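Local coordinates for protein cytokinin riboside 5'-monophosphate phosphoribohydrolase (Corynebacterium glutamicum, PDB 5WQ3) that belongs to the LOG-like proteins of the SLOG clan, with a Rossmann-like fold in which helices flank a parallel beta sheet, at residues 178-183 and 205-210; 184-189 and 194-199; 209-214 and 219-224; 230-233 and 237-240. One frame throughout, in Å; residues are numbered along the deposited sequence. Where two conformers were deposited one is given.

Interaction 1 of 4, residues 178-183 and 205-210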
loop_
_atom_site.group_PDB
_atom_site.type_symbol
_atom_site.label_atom_id
_atom_site.label_comp_id
_atom_site.label_asym_id
_atom_site.label_seq_id
_atom_site.Cartn_x
_atom_site.Cartn_y
_atom_site.Cartn_z
ATOM N N GLU C 178 -56.617 -23.554 -15.426
ATOM C CA GLU C 178 -57.830 -22.907 -16.091
ATOM C C GLU C 178 -58.642 -23.912 -16.811
ATOM O O GLU C 178 -59.855 -23.881 -16.776
ATOM C CB GLU C 178 -57.383 -21.880 -17.121
ATOM C CG GLU C 178 -56.808 -20.671 -16.474
ATOM C CD GLU C 178 -57.895 -19.781 -15.887
ATOM O OE1 GLU C 178 -59.118 -20.065 -15.997
ATOM O OE2 GLU C 178 -57.508 -18.758 -15.349
ATOM N N LEU C 179 -57.989 -24.897 -17.430
ATOM C CA LEU C 179 -58.768 -25.914 -18.112
ATOM C C LEU C 179 -59.681 -26.674 -17.237
ATOM O O LEU C 179 -60.860 -26.861 -17.573
ATOM C CB LEU C 179 -57.814 -26.911 -18.849
ATOM C CG LEU C 179 -58.544 -28.034 -19.557
ATOM C CD1 LEU C 179 -59.517 -27.566 -20.625
ATOM C CD2 LEU C 179 -57.549 -29.041 -20.175
ATOM N N PHE C 180 -59.164 -27.188 -16.096
ATOM C CA PHE C 180 -59.989 -27.979 -15.222
ATOM C C PHE C 180 -61.001 -27.128 -14.456
ATOM O O PHE C 180 -62.085 -27.582 -14.215
ATOM C CB PHE C 180 -59.205 -28.909 -14.358
ATOM C CG PHE C 180 -58.593 -30.039 -15.144
ATOM C CD1 PHE C 180 -59.395 -30.986 -15.696
ATOM C CD2 PHE C 180 -57.250 -30.110 -15.338
ATOM C CE1 PHE C 180 -58.902 -32.008 -16.468
ATOM C CE2 PHE C 180 -56.698 -31.167 -16.114
ATOM C CZ PHE C 180 -57.549 -32.098 -16.661
ATOM N N GLU C 181 -60.698 -25.869 -14.258
ATOM C CA GLU C 181 -61.721 -24.970 -13.720
ATOM C C GLU C 181 -62.877 -24.751 -14.676
ATOM O O GLU C 181 -64.014 -24.857 -14.280
ATOM C CB GLU C 181 -61.036 -23.697 -13.438
ATOM C CG GLU C 181 -61.765 -22.649 -12.686
ATOM C CD GLU C 181 -60.749 -21.552 -12.415
ATOM O OE1 GLU C 181 -59.598 -21.901 -11.983
ATOM O OE2 GLU C 181 -61.068 -20.387 -12.729
ATOM N N VAL C 182 -62.608 -24.489 -15.955
ATOM C CA VAL C 182 -63.728 -24.280 -16.864
ATOM C C VAL C 182 -64.509 -25.587 -17.014
ATOM O O VAL C 182 -65.719 -25.594 -17.083
ATOM C CB VAL C 182 -63.350 -23.653 -18.217
ATOM C CG1 VAL C 182 -62.244 -24.430 -18.942
ATOM C CG2 VAL C 182 -64.573 -23.557 -19.109
ATOM N N LEU C 183 -63.798 -26.699 -17.095
ATOM C CA LEU C 183 -64.456 -27.977 -17.215
ATOM C C LEU C 183 -65.424 -28.214 -16.031
ATOM O O LEU C 183 -66.533 -28.650 -16.267
ATOM C CB LEU C 183 -63.450 -29.117 -17.316
ATOM C CG LEU C 183 -62.945 -29.340 -18.723
ATOM C CD1 LEU C 183 -61.761 -30.279 -18.673
ATOM C CD2 LEU C 183 -64.038 -29.909 -19.619
ATOM N N ALA C 205 -52.942 -35.579 -26.349
ATOM C CA ALA C 205 -53.587 -36.910 -26.461
ATOM C C ALA C 205 -53.532 -37.692 -25.146
ATOM O O ALA C 205 -54.501 -38.288 -24.714
ATOM C CB ALA C 205 -52.991 -37.784 -27.645
ATOM N N GLY C 206 -52.388 -37.701 -24.503
ATOM C CA GLY C 206 -52.243 -38.517 -23.312
ATOM C C GLY C 206 -53.073 -38.032 -22.145
ATOM O O GLY C 206 -53.556 -38.832 -21.330
ATOM N N LEU C 207 -53.307 -36.719 -22.068
ATOM C CA LEU C 207 -54.218 -36.272 -21.024
ATOM C C LEU C 207 -55.642 -36.723 -21.323
ATOM O O LEU C 207 -56.371 -37.211 -20.486
ATOM C CB LEU C 207 -54.124 -34.711 -20.951
ATOM C CG LEU C 207 -55.046 -34.143 -19.855
ATOM C CD1 LEU C 207 -54.669 -34.627 -18.471
ATOM C CD2 LEU C 207 -55.151 -32.603 -19.927
ATOM N N VAL C 208 -56.078 -36.483 -22.550
ATOM C CA VAL C 208 -57.460 -36.837 -22.923
ATOM C C VAL C 208 -57.687 -38.371 -22.817
ATOM O O VAL C 208 -58.732 -38.801 -22.371
ATOM C CB VAL C 208 -57.812 -36.244 -24.321
ATOM C CG1 VAL C 208 -59.235 -36.632 -24.701
ATOM C CG2 VAL C 208 -57.681 -34.738 -24.280
ATOM N N ASP C 209 -56.696 -39.180 -23.204
ATOM C CA ASP C 209 -56.822 -40.666 -23.052
ATOM C C ASP C 209 -56.986 -41.081 -21.572
ATOM O O ASP C 209 -57.815 -41.933 -21.211
ATOM C CB ASP C 209 -55.619 -41.384 -23.667
ATOM C CG ASP C 209 -55.401 -41.044 -25.152
ATOM O OD1 ASP C 209 -56.356 -40.663 -25.854
ATOM O OD2 ASP C 209 -54.260 -41.155 -25.642
ATOM N N TRP C 210 -56.209 -40.470 -20.693
ATOM C CA TRP C 210 -56.331 -40.778 -19.280
ATOM C C TRP C 210 -57.701 -40.369 -18.781
ATOM O O TRP C 210 -58.362 -41.110 -18.065
ATOM C CB TRP C 210 -55.219 -40.076 -18.479
ATOM C CG TRP C 210 -55.270 -40.306 -16.990
ATOM C CD1 TRP C 210 -54.974 -41.456 -16.308
ATOM C CD2 TRP C 210 -55.696 -39.362 -16.007
ATOM N NE1 TRP C 210 -55.170 -41.278 -14.966
ATOM C CE2 TRP C 210 -55.611 -39.987 -14.762
ATOM C CE3 TRP C 210 -56.108 -38.054 -16.074
ATOM C CZ2 TRP C 210 -55.954 -39.365 -13.597
ATOM C CZ3 TRP C 210 -56.446 -37.418 -14.905
ATOM C CH2 TRP C 210 -56.347 -38.080 -13.678
#
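L207 meets L179 and F180 chiefly through one methyl group, its CD2, and the contact is entirely apolar. CD2 lies 4.1 Å from F180 CZ and 4.3 Å from L179 CD2, so the leucine tip rests beside the far end of the phenyl ring and against one branch of the other leucine. The helices stand well apart here, F180 CA and L207 CA being 11.7 Å from each other, and long side chains must bridge the gap. L207 does so with CG anti to the backbone N (chi1 -179°), while F180 reaches out from the opposite direction. The long side chains of leucine and phenylalanine suit so wide a spacing. Helices 173-188 and 201-216 are successive crossover helices on one face of a Rossmann-like parallel sheet, and L179 also packs on I196 and L198 of the strand beneath. F180 additionally touches I211, one turn beyond L207.

No hydrogen bond crosses between the two helical segments. E181, facing elsewhere, forms a salt bridge with K156 of helix 152-162.

Interaction 2 of 4, residues 184-189 and 194-199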
loop_
_atom_site.group_PDB
_atom_site.type_symbol
_atom_site.label_atom_id
_atom_site.label_comp_id
_atom_site.label_asym_id
_atom_site.label_seq_id
_atom_site.Cartn_x
_atom_site.Cartn_y
_atom_site.Cartn_z
ATOM N N CYS C 184 -64.998 -27.901 -14.816
ATOM C CA CYS C 184 -65.864 -28.021 -13.632
ATOM C C CYS C 184 -67.025 -26.984 -13.606
ATOM O O CYS C 184 -68.084 -27.261 -13.055
ATOM C CB CYS C 184 -65.006 -27.944 -12.358
ATOM S SG CYS C 184 -65.928 -28.053 -10.806
ATOM N N MET C 185 -66.821 -25.811 -14.198
ATOM C CA MET C 185 -67.847 -24.799 -14.330
ATOM C C MET C 185 -68.854 -25.254 -15.386
ATOM O O MET C 185 -70.051 -25.066 -15.218
ATOM C CB MET C 185 -67.264 -23.455 -14.679
ATOM C CG MET C 185 -66.352 -22.861 -13.622
ATOM S SD MET C 185 -67.278 -22.255 -12.209
ATOM C CE MET C 185 -66.831 -23.375 -10.891
ATOM N N VAL C 186 -68.382 -25.916 -16.446
ATOM C CA VAL C 186 -69.320 -26.412 -17.442
ATOM C C VAL C 186 -70.136 -27.561 -16.865
ATOM O O VAL C 186 -71.380 -27.580 -16.974
ATOM C CB VAL C 186 -68.644 -26.767 -18.771
ATOM C CG1 VAL C 186 -69.562 -27.562 -19.686
ATOM C CG2 VAL C 186 -68.189 -25.496 -19.445
ATOM N N GLN C 187 -69.464 -28.487 -16.201
ATOM C CA GLN C 187 -70.149 -29.653 -15.643
ATOM C C GLN C 187 -71.172 -29.252 -14.550
ATOM O O GLN C 187 -72.249 -29.795 -14.524
ATOM C CB GLN C 187 -69.110 -30.695 -15.212
ATOM C CG GLN C 187 -69.524 -31.724 -14.227
ATOM C CD GLN C 187 -68.267 -32.317 -13.659
ATOM O OE1 GLN C 187 -67.526 -31.634 -12.968
ATOM N NE2 GLN C 187 -67.958 -33.515 -14.044
ATOM N N THR C 188 -70.877 -28.238 -13.732
ATOM C CA THR C 188 -71.791 -27.802 -12.671
ATOM C C THR C 188 -72.888 -26.873 -13.185
ATOM O O THR C 188 -73.773 -26.545 -12.423
ATOM C CB THR C 188 -71.070 -27.096 -11.479
ATOM O OG1 THR C 188 -70.282 -25.963 -11.920
ATOM C CG2 THR C 188 -70.189 -28.045 -10.746
ATOM N N GLY C 189 -72.837 -26.437 -14.449
ATOM C CA GLY C 189 -73.830 -25.486 -14.969
ATOM C C GLY C 189 -73.642 -24.031 -14.547
ATOM O O GLY C 189 -74.513 -23.207 -14.741
ATOM N N PHE C 194 -70.473 -22.760 -23.479
ATOM C CA PHE C 194 -69.124 -22.244 -23.215
ATOM C C PHE C 194 -68.184 -23.273 -23.802
ATOM O O PHE C 194 -67.783 -24.151 -23.106
ATOM C CB PHE C 194 -68.903 -22.076 -21.723
ATOM C CG PHE C 194 -67.774 -21.156 -21.359
ATOM C CD1 PHE C 194 -66.451 -21.530 -21.560
ATOM C CD2 PHE C 194 -68.033 -19.909 -20.793
ATOM C CE1 PHE C 194 -65.403 -20.674 -21.270
ATOM C CE2 PHE C 194 -66.983 -19.043 -20.473
ATOM C CZ PHE C 194 -65.652 -19.430 -20.708
ATOM N N PRO C 195 -67.886 -23.179 -25.088
ATOM C CA PRO C 195 -67.056 -24.221 -25.733
ATOM C C PRO C 195 -65.590 -24.197 -25.278
ATOM O O PRO C 195 -65.037 -23.163 -24.876
ATOM C CB PRO C 195 -67.215 -23.913 -27.227
ATOM C CG PRO C 195 -67.594 -22.482 -27.271
ATOM C CD PRO C 195 -68.460 -22.280 -26.072
ATOM N N ILE C 196 -64.947 -25.363 -25.350
ATOM C CA ILE C 196 -63.660 -25.527 -24.789
ATOM C C ILE C 196 -62.900 -26.254 -25.857
ATOM O O ILE C 196 -63.346 -27.334 -26.312
ATOM C CB ILE C 196 -63.683 -26.383 -23.505
ATOM C CG1 ILE C 196 -64.525 -25.710 -22.393
ATOM C CG2 ILE C 196 -62.232 -26.645 -23.067
ATOM C CD1 ILE C 196 -64.791 -26.625 -21.231
ATOM N N VAL C 197 -61.797 -25.666 -26.274
ATOM C CA VAL C 197 -61.020 -26.274 -27.364
ATOM C C VAL C 197 -59.581 -26.453 -26.966
ATOM O O VAL C 197 -58.999 -25.536 -26.331
ATOM C CB VAL C 197 -61.016 -25.402 -28.627
ATOM C CG1 VAL C 197 -60.289 -26.142 -29.763
ATOM C CG2 VAL C 197 -62.428 -25.061 -29.024
ATOM N N LEU C 198 -59.009 -27.645 -27.282
ATOM C CA LEU C 198 -57.576 -27.866 -27.046
ATOM C C LEU C 198 -56.885 -27.937 -28.413
ATOM O O LEU C 198 -57.330 -28.681 -29.265
ATOM C CB LEU C 198 -57.279 -29.159 -26.181
ATOM C CG LEU C 198 -58.162 -29.452 -24.906
ATOM C CD1 LEU C 198 -57.761 -30.722 -24.218
ATOM C CD2 LEU C 198 -58.130 -28.341 -23.869
ATOM N N ILE C 199 -55.799 -27.207 -28.588
ATOM C CA ILE C 199 -55.024 -27.189 -29.813
ATOM C C ILE C 199 -53.729 -27.951 -29.659
ATOM O O ILE C 199 -52.953 -27.625 -28.834
ATOM C CB ILE C 199 -54.655 -25.768 -30.213
ATOM C CG1 ILE C 199 -55.882 -24.876 -30.271
ATOM C CG2 ILE C 199 -53.835 -25.757 -31.479
ATOM C CD1 ILE C 199 -56.797 -25.066 -31.426
#
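V186, in the last turn of helix 173-188, lies over F194 as the chain returns toward the sheet, and their CA atoms are 7.1 Å apart. Between them the helix closes with a Schellman motif at G189, whose positive phi (77°) is readily adopted by a residue without a side chain; G189 N reaches back to V186 O at 3.1 Å. The chain then turns, passes F194 and P195 in extended form, and enters strand 196-199. This is the second half of a beta-alpha-beta crossover from strand 166-168 through helix 173-188.

One methyl of V186 makes all the contacts. Its CG2 stands 3.9 Å from F194 O, 4.2 Å from F194 CB and 4.0 Å from I196 CD1. I196 presents its delta methyl at the end of an extended arm (chi2 169°), which slides past V186 in the opposite direction. The two residue types suit their places: valine offers a methyl close to the helix backbone, while isoleucine reaches up from the strand with a longer arm. F194 contributes its backbone and CB, for its ring leads away to pack edge-to-face with F166 and against V182.

At the helix end T188 donates its OG1 to C184 O at 2.8 Å in the carbonyl plane, on a lone pair; T188 N bonds to the same oxygen, so two donors grip it.

No hydrogen bond crosses from helix to strand. Across the two segments the contact is non-directional packing of the valine and isoleucine methyls on each other and on the F194 backbone and CB, while hydrogen bonds fix the helix end and the strand separately.

Interaction 3 of 4, residues 209-214 and 219-224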
loop_
_atom_site.group_PDB
_atom_site.type_symbol
_atom_site.label_atom_id
_atom_site.label_comp_id
_atom_site.label_asym_id
_atom_site.label_seq_id
_atom_site.Cartn_x
_atom_site.Cartn_y
_atom_site.Cartn_z
ATOM N N ASP C 209 -56.696 -39.180 -23.204
ATOM C CA ASP C 209 -56.822 -40.666 -23.052
ATOM C C ASP C 209 -56.986 -41.081 -21.572
ATOM O O ASP C 209 -57.815 -41.933 -21.211
ATOM C CB ASP C 209 -55.619 -41.384 -23.667
ATOM C CG ASP C 209 -55.401 -41.044 -25.152
ATOM O OD1 ASP C 209 -56.356 -40.663 -25.854
ATOM O OD2 ASP C 209 -54.260 -41.155 -25.642
ATOM N N TRP C 210 -56.209 -40.470 -20.693
ATOM C CA TRP C 210 -56.331 -40.778 -19.280
ATOM C C TRP C 210 -57.701 -40.369 -18.781
ATOM O O TRP C 210 -58.362 -41.110 -18.065
ATOM C CB TRP C 210 -55.219 -40.076 -18.479
ATOM C CG TRP C 210 -55.270 -40.306 -16.990
ATOM C CD1 TRP C 210 -54.974 -41.456 -16.308
ATOM C CD2 TRP C 210 -55.696 -39.362 -16.007
ATOM N NE1 TRP C 210 -55.170 -41.278 -14.966
ATOM C CE2 TRP C 210 -55.611 -39.987 -14.762
ATOM C CE3 TRP C 210 -56.108 -38.054 -16.074
ATOM C CZ2 TRP C 210 -55.954 -39.365 -13.597
ATOM C CZ3 TRP C 210 -56.446 -37.418 -14.905
ATOM C CH2 TRP C 210 -56.347 -38.080 -13.678
ATOM N N ILE C 211 -58.139 -39.181 -19.139
ATOM C CA ILE C 211 -59.458 -38.740 -18.694
ATOM C C ILE C 211 -60.560 -39.754 -19.124
ATOM O O ILE C 211 -61.425 -40.126 -18.308
ATOM C CB ILE C 211 -59.777 -37.332 -19.227
ATOM C CG1 ILE C 211 -58.892 -36.275 -18.516
ATOM C CG2 ILE C 211 -61.255 -36.994 -18.995
ATOM C CD1 ILE C 211 -58.894 -34.922 -19.205
ATOM N N ARG C 212 -60.530 -40.210 -20.378
ATOM C CA ARG C 212 -61.529 -41.238 -20.818
ATOM C C ARG C 212 -61.332 -42.608 -20.154
ATOM O O ARG C 212 -62.263 -43.190 -19.607
ATOM C CB ARG C 212 -61.545 -41.433 -22.323
ATOM C CG ARG C 212 -61.455 -40.165 -23.122
ATOM C CD ARG C 212 -61.597 -40.436 -24.602
ATOM N NE ARG C 212 -62.192 -39.274 -25.265
ATOM C CZ ARG C 212 -63.505 -39.048 -25.366
ATOM N NH1 ARG C 212 -63.943 -37.954 -25.991
ATOM N NH2 ARG C 212 -64.394 -39.901 -24.843
ATOM N N HIS C 213 -60.113 -43.103 -20.141
ATOM C CA HIS C 213 -59.907 -44.488 -19.740
ATOM C C HIS C 213 -59.943 -44.600 -18.215
ATOM O O HIS C 213 -60.160 -45.659 -17.653
ATOM C CB HIS C 213 -58.633 -45.070 -20.374
ATOM C CG HIS C 213 -58.743 -45.272 -21.860
ATOM N ND1 HIS C 213 -57.826 -44.762 -22.765
ATOM C CD2 HIS C 213 -59.688 -45.904 -22.605
ATOM C CE1 HIS C 213 -58.195 -45.083 -23.996
ATOM N NE2 HIS C 213 -59.324 -45.773 -23.928
ATOM N N ARG C 214 -59.784 -43.497 -17.535
ATOM C CA ARG C 214 -59.727 -43.580 -16.135
ATOM C C ARG C 214 -60.814 -42.786 -15.467
ATOM O O ARG C 214 -61.532 -43.335 -14.627
ATOM C CB ARG C 214 -58.340 -43.143 -15.695
ATOM C CG ARG C 214 -58.041 -43.314 -14.244
ATOM C CD ARG C 214 -58.291 -44.728 -13.750
ATOM N NE ARG C 214 -57.255 -45.641 -14.233
ATOM C CZ ARG C 214 -56.905 -46.769 -13.599
ATOM N NH1 ARG C 214 -57.501 -47.128 -12.447
ATOM N NH2 ARG C 214 -55.949 -47.531 -14.105
ATOM N N GLY C 219 -66.280 -43.709 -13.193
ATOM C CA GLY C 219 -67.413 -42.887 -12.866
ATOM C C GLY C 219 -67.131 -41.516 -12.202
ATOM O O GLY C 219 -68.028 -40.927 -11.655
ATOM N N MET C 220 -65.940 -40.959 -12.342
ATOM C CA MET C 220 -65.625 -39.659 -11.722
ATOM C C MET C 220 -66.295 -38.508 -12.493
ATOM O O MET C 220 -66.637 -37.457 -11.924
ATOM C CB MET C 220 -64.128 -39.403 -11.791
ATOM C CG MET C 220 -63.184 -40.483 -11.228
ATOM S SD MET C 220 -63.321 -40.552 -9.470
ATOM C CE MET C 220 -62.227 -41.873 -8.965
ATOM N N ILE C 221 -66.369 -38.674 -13.815
ATOM C CA ILE C 221 -67.086 -37.749 -14.697
ATOM C C ILE C 221 -68.027 -38.559 -15.566
ATOM O O ILE C 221 -67.910 -39.771 -15.648
ATOM C CB ILE C 221 -66.132 -36.995 -15.627
ATOM C CG1 ILE C 221 -65.586 -37.928 -16.694
ATOM C CG2 ILE C 221 -65.039 -36.274 -14.818
ATOM C CD1 ILE C 221 -64.546 -37.320 -17.566
ATOM N N ASP C 222 -68.940 -37.886 -16.243
ATOM C CA ASP C 222 -69.690 -38.549 -17.302
ATOM C C ASP C 222 -69.048 -38.257 -18.601
ATOM O O ASP C 222 -68.299 -37.293 -18.778
ATOM C CB ASP C 222 -71.134 -38.139 -17.292
ATOM C CG ASP C 222 -71.775 -38.443 -15.971
ATOM O OD1 ASP C 222 -71.456 -39.506 -15.395
ATOM O OD2 ASP C 222 -72.549 -37.617 -15.479
ATOM N N GLU C 223 -69.305 -39.148 -19.521
ATOM C CA GLU C 223 -68.602 -39.126 -20.750
ATOM C C GLU C 223 -68.818 -37.863 -21.568
ATOM O O GLU C 223 -67.915 -37.445 -22.287
ATOM C CB GLU C 223 -68.956 -40.327 -21.583
ATOM C CG GLU C 223 -67.860 -40.604 -22.571
ATOM C CD GLU C 223 -68.154 -41.828 -23.391
ATOM O OE1 GLU C 223 -67.289 -42.160 -24.231
ATOM O OE2 GLU C 223 -69.248 -42.429 -23.206
ATOM N N LYS C 224 -69.973 -37.255 -21.468
ATOM C CA LYS C 224 -70.195 -36.027 -22.193
ATOM C C LYS C 224 -69.308 -34.860 -21.629
ATOM O O LYS C 224 -68.931 -33.944 -22.355
ATOM C CB LYS C 224 -71.673 -35.665 -22.120
ATOM C CG LYS C 224 -72.145 -35.414 -20.712
ATOM C CD LYS C 224 -73.509 -34.752 -20.654
ATOM C CE LYS C 224 -74.596 -35.808 -20.573
ATOM N NZ LYS C 224 -75.874 -35.205 -21.019
#
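I211 and I221 meet through methyl groups placed by the side-chain torsions. In I221, CG1 lies between the backbone N and the carbonyl carbon (chi1 72°), and from there the chain extends to push CD1 at the helix, where CG2 of I211 receives it. CD1 of I221 comes within 3.6 Å of CG2 of I211, a snug approach, with the two side chains crossing at about a right angle. Beta-branched isoleucine suits both sites, offering a methyl close to the backbone on one side and a longer arm on the other.

R212 and E223 meet farther out. E223 holds CG anti to its backbone N (chi1 -157°) and stays extended beyond, carrying the carboxylate to the edge of the guanidinium, where OE1 lies near its plane. The salt bridge is long, 3.7 Å from R212 NH2 to E223 OE1, and the two planes are turned 72° apart, so the attraction is probably mostly electrostatic. The principal polar partner of R212 is D227, which forms a salt bridge with NH1.

Helix 201-216 ends in a Schellman motif, with G219, of positive phi, as C-prime residue, and M220 N returns to L215 O. The chain then folds back along the side of this helix into the short helix 223-227, whose V226 touches I211, R212 and I221. On the neighbouring helix 173-188, F180 packs on I211 and Q187 on I221.

Interaction 4 of 4, residues 230-233 and 237-240. With PGE (triethylene glycol), chain M.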
loop_
_atom_site.group_PDB
_atom_site.type_symbol
_atom_site.label_atom_id
_atom_site.label_comp_id
_atom_site.label_asym_id
_atom_site.label_seq_id
_atom_site.Cartn_x
_atom_site.Cartn_y
_atom_site.Cartn_z
ATOM N N LEU C 230 -63.389 -29.957 -27.980
ATOM C CA LEU C 230 -62.774 -30.302 -29.235
ATOM C C LEU C 230 -61.287 -30.306 -29.031
ATOM O O LEU C 230 -60.745 -29.400 -28.408
ATOM C CB LEU C 230 -63.118 -29.263 -30.274
ATOM C CG LEU C 230 -62.372 -29.347 -31.572
ATOM C CD1 LEU C 230 -62.607 -30.674 -32.301
ATOM C CD2 LEU C 230 -62.769 -28.156 -32.407
ATOM N N VAL C 231 -60.624 -31.343 -29.531
ATOM C CA VAL C 231 -59.170 -31.381 -29.648
ATOM C C VAL C 231 -58.750 -31.410 -31.129
ATOM O O VAL C 231 -59.127 -32.341 -31.810
ATOM C CB VAL C 231 -58.574 -32.664 -28.953
ATOM C CG1 VAL C 231 -57.065 -32.610 -28.933
ATOM C CG2 VAL C 231 -59.120 -32.888 -27.545
ATOM N N THR C 232 -57.976 -30.451 -31.621
ATOM C CA THR C 232 -57.698 -30.385 -33.037
ATOM C C THR C 232 -56.431 -29.635 -33.293
ATOM O O THR C 232 -55.955 -28.900 -32.430
ATOM C CB THR C 232 -58.849 -29.688 -33.796
ATOM O OG1 THR C 232 -58.545 -29.685 -35.188
ATOM C CG2 THR C 232 -59.003 -28.157 -33.285
ATOM N N ASP C 233 -55.873 -29.807 -34.490
ATOM C CA ASP C 233 -54.788 -28.955 -34.984
ATOM C C ASP C 233 -55.245 -27.927 -35.993
ATOM O O ASP C 233 -54.428 -27.139 -36.500
ATOM C CB ASP C 233 -53.723 -29.823 -35.632
ATOM C CG ASP C 233 -53.012 -30.677 -34.619
ATOM O OD1 ASP C 233 -52.735 -30.167 -33.472
ATOM O OD2 ASP C 233 -52.741 -31.853 -34.918
ATOM N N GLN C 237 -61.239 -25.020 -37.975
ATOM C CA GLN C 237 -62.197 -25.850 -37.290
ATOM C C GLN C 237 -62.432 -25.402 -35.855
ATOM O O GLN C 237 -63.552 -25.588 -35.360
ATOM C CB GLN C 237 -61.727 -27.294 -37.203
ATOM C CG GLN C 237 -62.709 -28.250 -36.599
ATOM C CD GLN C 237 -62.117 -29.655 -36.462
ATOM O OE1 GLN C 237 -60.903 -29.823 -36.529
ATOM N NE2 GLN C 237 -62.966 -30.647 -36.277
ATOM N N ALA C 238 -61.370 -24.990 -35.155
ATOM C CA ALA C 238 -61.513 -24.540 -33.758
ATOM C C ALA C 238 -62.479 -23.405 -33.716
ATOM O O ALA C 238 -63.401 -23.374 -32.881
ATOM C CB ALA C 238 -60.176 -24.057 -33.199
ATOM N N VAL C 239 -62.284 -22.460 -34.632
ATOM C CA VAL C 239 -63.043 -21.180 -34.532
ATOM C C VAL C 239 -64.498 -21.455 -34.942
ATOM O O VAL C 239 -65.461 -20.991 -34.320
ATOM C CB VAL C 239 -62.346 -20.140 -35.405
ATOM C CG1 VAL C 239 -63.189 -18.910 -35.640
ATOM C CG2 VAL C 239 -60.990 -19.847 -34.832
ATOM N N LYS C 240 -64.668 -22.255 -35.980
ATOM C CA LYS C 240 -65.990 -22.761 -36.355
ATOM C C LYS C 240 -66.722 -23.540 -35.275
ATOM O O LYS C 240 -67.925 -23.421 -35.181
ATOM C CB LYS C 240 -65.898 -23.660 -37.634
ATOM C CG LYS C 240 -67.255 -23.921 -38.263
ATOM C CD LYS C 240 -67.174 -24.911 -39.460
ATOM C CE LYS C 240 -68.464 -24.852 -40.306
ATOM N NZ LYS C 240 -69.629 -25.385 -39.564
HETATM O O4 PGE M . -58.565 -34.238 -33.912
HETATM C C6 PGE M . -59.495 -33.392 -34.578
HETATM C C5 PGE M . -60.878 -33.991 -34.368
HETATM O O3 PGE M . -61.824 -33.263 -35.145
#
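T232 and Q237 are joined by the one hydrogen bond across segments 230-233 and 237-240: T232 OG1 donates to Q237 OE1 at 2.7 Å. The hydroxyl approaches at 146° to the C=O bond and is tilted 34° from the carbonyl plane. Threonine suits the site because its hydroxyl serves two partners, also bonding to D234 N, just before the helix, while its CG2 methyl faces inward to A238 CB, 4.3 Å away. Alanine, being small, lets the helix sit close to the sheet. L230 completes the tight part, with CD2 lying 4.0 Å from Q237 O and 4.1 Å from A238 CA, so the leucine packs against the helix backbone itself.

The outer side is looser and polar. Q237, extended beyond CG, reaches over the strand, and its amide divides its work: OE1 accepts from the threonine hydroxyl, and NE2 turns outward to triethylene glycol, donating to O3 at 3.1 Å with an N-H...O angle of 155°. The terminal oxygen O4 of the glycol makes a weak bond of 2.9 Å to V231 O. The glycol probably came from the crystallisation liquor and lies at the outer side of the contact.

Strand 230-232 is the outermost of the sheet at this end within the chain, and its L230 and T232 are hydrogen-bonded along the backbone to strand 196-199. A238 rests on V197 and I199 of that strand, and V239, on another side of the helix, packs against helix 84-98.

Interaction 2 is the most buried of the four and purely apolar across its segments; interactions 1, 3 and 4 are partly buried, and of these interaction 3 adds a long salt bridge at its outer side and interaction 4 a short side-chain hydrogen bond. Interactions 1 and 2 share helix 173-188 and touch directly, V182 and L183 packing on I196. Interactions 1 and 3 share helix 201-216, with F180 against I211, so a run of apolar contacts leads outward from the sheet to the charged pair of interaction 3. Interaction 4 covers the opposite sheet face with helix 235-246, yet its strand is hydrogen-bonded to that of interaction 2. Interactions 3 and 4 do not touch.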